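Local atomic coordinates of tryptophane-5-halogenase (Microbispora sp. ATCC PTA-5024, PDB entry 5UAO), a protein that probably installs chlorine at carbon 5 of a tryptophan in a lanthipeptide precursor, using flavin-adenine dinucleotide, during biosynthesis of NAI-107. Residues A142-M147 / K168-A173. Residues are numbered along the deposited sequence; the frame is centred on the assembly and turned at random.
Sequences ATLQAM and KYLPFA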
loop_
_atom_site.group_PDB
_atom_site.type_symbol
_atom_site.label_atom_id
_atom_site.label_comp_id
_atom_site.label_asym_id
_atom_site.label_seq_id
_atom_site.Cartn_x
_atom_site.Cartn_y
_atom_site.Cartn_z
ATOM N N ALA A 142 15.566 -17.215 14.452
ATOM C CA ALA A 142 15.485 -16.118 13.558
ATOM C C ALA A 142 15.445 -14.764 14.254
ATOM O O ALA A 142 15.792 -13.757 13.626
ATOM C CB ALA A 142 14.299 -16.227 12.644
ATOM N N THR A 143 15.030 -14.734 15.503
ATOM C CA THR A 143 14.953 -13.502 16.265
ATOM C C THR A 143 15.187 -13.821 17.753
ATOM O O THR A 143 15.175 -14.979 18.171
ATOM C CB THR A 143 13.570 -12.779 16.109
ATOM O OG1 THR A 143 12.578 -13.404 16.924
ATOM C CG2 THR A 143 13.051 -12.691 14.645
ATOM N N LEU A 144 15.375 -12.763 18.550
ATOM C CA LEU A 144 15.514 -12.883 20.002
ATOM C C LEU A 144 14.224 -13.414 20.631
ATOM O O LEU A 144 14.307 -14.270 21.460
ATOM C CB LEU A 144 15.890 -11.514 20.611
ATOM C CG LEU A 144 16.090 -11.359 22.147
ATOM C CD1 LEU A 144 17.109 -12.330 22.680
ATOM C CD2 LEU A 144 16.478 -9.934 22.573
ATOM N N GLN A 145 13.037 -12.919 20.212
ATOM C CA GLN A 145 11.811 -13.400 20.793
ATOM C C GLN A 145 11.596 -14.864 20.463
ATOM O O GLN A 145 11.008 -15.626 21.259
ATOM C CB GLN A 145 10.607 -12.592 20.334
ATOM C CG GLN A 145 10.270 -11.393 21.165
ATOM C CD GLN A 145 8.979 -10.722 20.698
ATOM O OE1 GLN A 145 8.525 -10.905 19.547
ATOM N NE2 GLN A 145 8.411 -9.894 21.575
ATOM N N ALA A 146 12.080 -15.288 19.299
ATOM C CA ALA A 146 11.970 -16.726 18.965
ATOM C C ALA A 146 12.740 -17.545 19.955
ATOM O O ALA A 146 12.268 -18.614 20.357
ATOM C CB ALA A 146 12.424 -17.034 17.562
ATOM N N MET A 147 13.920 -17.060 20.354
ATOM C CA MET A 147 14.726 -17.738 21.420
ATOM C C MET A 147 14.104 -17.615 22.837
ATOM O O MET A 147 14.113 -18.545 23.617
ATOM C CB MET A 147 16.161 -17.228 21.428
ATOM C CG MET A 147 16.948 -17.512 20.164
ATOM S SD MET A 147 18.515 -16.630 20.156
ATOM C CE MET A 147 19.181 -17.129 18.582
ATOM N N LYS A 168 10.215 -2.800 26.048
ATOM C CA LYS A 168 10.004 -1.572 25.267
ATOM C C LYS A 168 10.666 -1.603 23.907
ATOM O O LYS A 168 10.296 -0.828 23.020
ATOM C CB LYS A 168 10.476 -0.351 26.052
ATOM C CG LYS A 168 12.003 -0.287 26.230
ATOM C CD LYS A 168 12.387 0.979 27.003
ATOM C CE LYS A 168 12.652 2.121 26.041
ATOM N NZ LYS A 168 13.726 3.017 26.563
ATOM N N TYR A 169 11.610 -2.519 23.730
ATOM C CA TYR A 169 12.316 -2.671 22.479
ATOM C C TYR A 169 11.746 -3.761 21.604
ATOM O O TYR A 169 12.104 -3.848 20.451
ATOM C CB TYR A 169 13.849 -2.945 22.745
ATOM C CG TYR A 169 14.513 -1.797 23.533
ATOM C CD1 TYR A 169 14.461 -0.467 23.049
ATOM C CD2 TYR A 169 15.143 -2.026 24.725
ATOM C CE1 TYR A 169 15.035 0.582 23.765
ATOM C CE2 TYR A 169 15.706 -0.995 25.467
ATOM C CZ TYR A 169 15.663 0.316 24.973
ATOM O OH TYR A 169 16.178 1.374 25.704
ATOM N N LEU A 170 10.926 -4.664 22.149
ATOM C CA LEU A 170 10.494 -5.865 21.403
ATOM C C LEU A 170 8.937 -6.011 21.463
ATOM O O LEU A 170 8.371 -6.332 22.501
ATOM C CB LEU A 170 11.130 -7.105 22.049
ATOM C CG LEU A 170 12.672 -7.203 22.143
ATOM C CD1 LEU A 170 13.162 -8.290 23.093
ATOM C CD2 LEU A 170 13.242 -7.469 20.793
ATOM N N PRO A 171 8.248 -5.781 20.350
ATOM C CA PRO A 171 6.763 -5.791 20.300
ATOM C C PRO A 171 6.168 -7.084 20.854
ATOM O O PRO A 171 6.736 -8.150 20.630
ATOM C CB PRO A 171 6.479 -5.640 18.832
ATOM C CG PRO A 171 7.613 -4.787 18.364
ATOM C CD PRO A 171 8.820 -5.357 19.062
ATOM N N PHE A 172 5.133 -6.943 21.666
ATOM C CA PHE A 172 4.455 -8.082 22.336
ATOM C C PHE A 172 2.999 -7.713 22.525
ATOM O O PHE A 172 2.591 -6.530 22.409
ATOM C CB PHE A 172 5.133 -8.429 23.700
ATOM C CG PHE A 172 4.854 -7.361 24.778
ATOM C CD1 PHE A 172 5.642 -6.202 24.861
ATOM C CD2 PHE A 172 3.751 -7.480 25.608
ATOM C CE1 PHE A 172 5.329 -5.200 25.775
ATOM C CE2 PHE A 172 3.442 -6.504 26.560
ATOM C CZ PHE A 172 4.249 -5.357 26.643
ATOM N N ALA A 173 2.190 -8.710 22.893
ATOM C CA ALA A 173 0.752 -8.532 23.009
ATOM C C ALA A 173 0.272 -9.144 24.303
ATOM O O ALA A 173 1.076 -9.605 25.140
ATOM C CB ALA A 173 0.055 -9.162 21.836
HETATM O O HOH W 1 8.797 -8.496 24.262
#
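Gln-145, in the first turn of an N-capped helix, reaches across to the carbonyl of Pro-171 and so illustrates how a side-chain amide can join a helix start to an irregular loop. The helix, 144-151, belongs to the tryptophan halogenase family region; Thr-143 caps it, OG1 accepting from Ala-146 N at 3.1 Å. From CB the glutamine chain runs out extended (chi2 -175°), and its CG comes no nearer to the loop than 4.5 Å from Leu-170 CB. CD lies 3.4 Å from Pro-171 O. At the tip the amide divides its work: OE1 takes a weak hydrogen bond from Phe-120 N, whereas NE2 donates to Pro-171 O at 2.6 Å, approaching from above the carbonyl plane (35° out of it). NE2 also donates to a water, 3.1 Å away, which passes a hydrogen bond on to Leu-170 O at 2.8 Å. One nitrogen thus serves two successive loop carbonyls, directly and through the water. A leucine here would probably leave Pro-171 O without its amide donor and the bridging water without one of its partners. Beside this polar link, Leu-144 and Leu-170 cross at about a right angle, CD2 of the former 3.7 Å from CD1 of the latter.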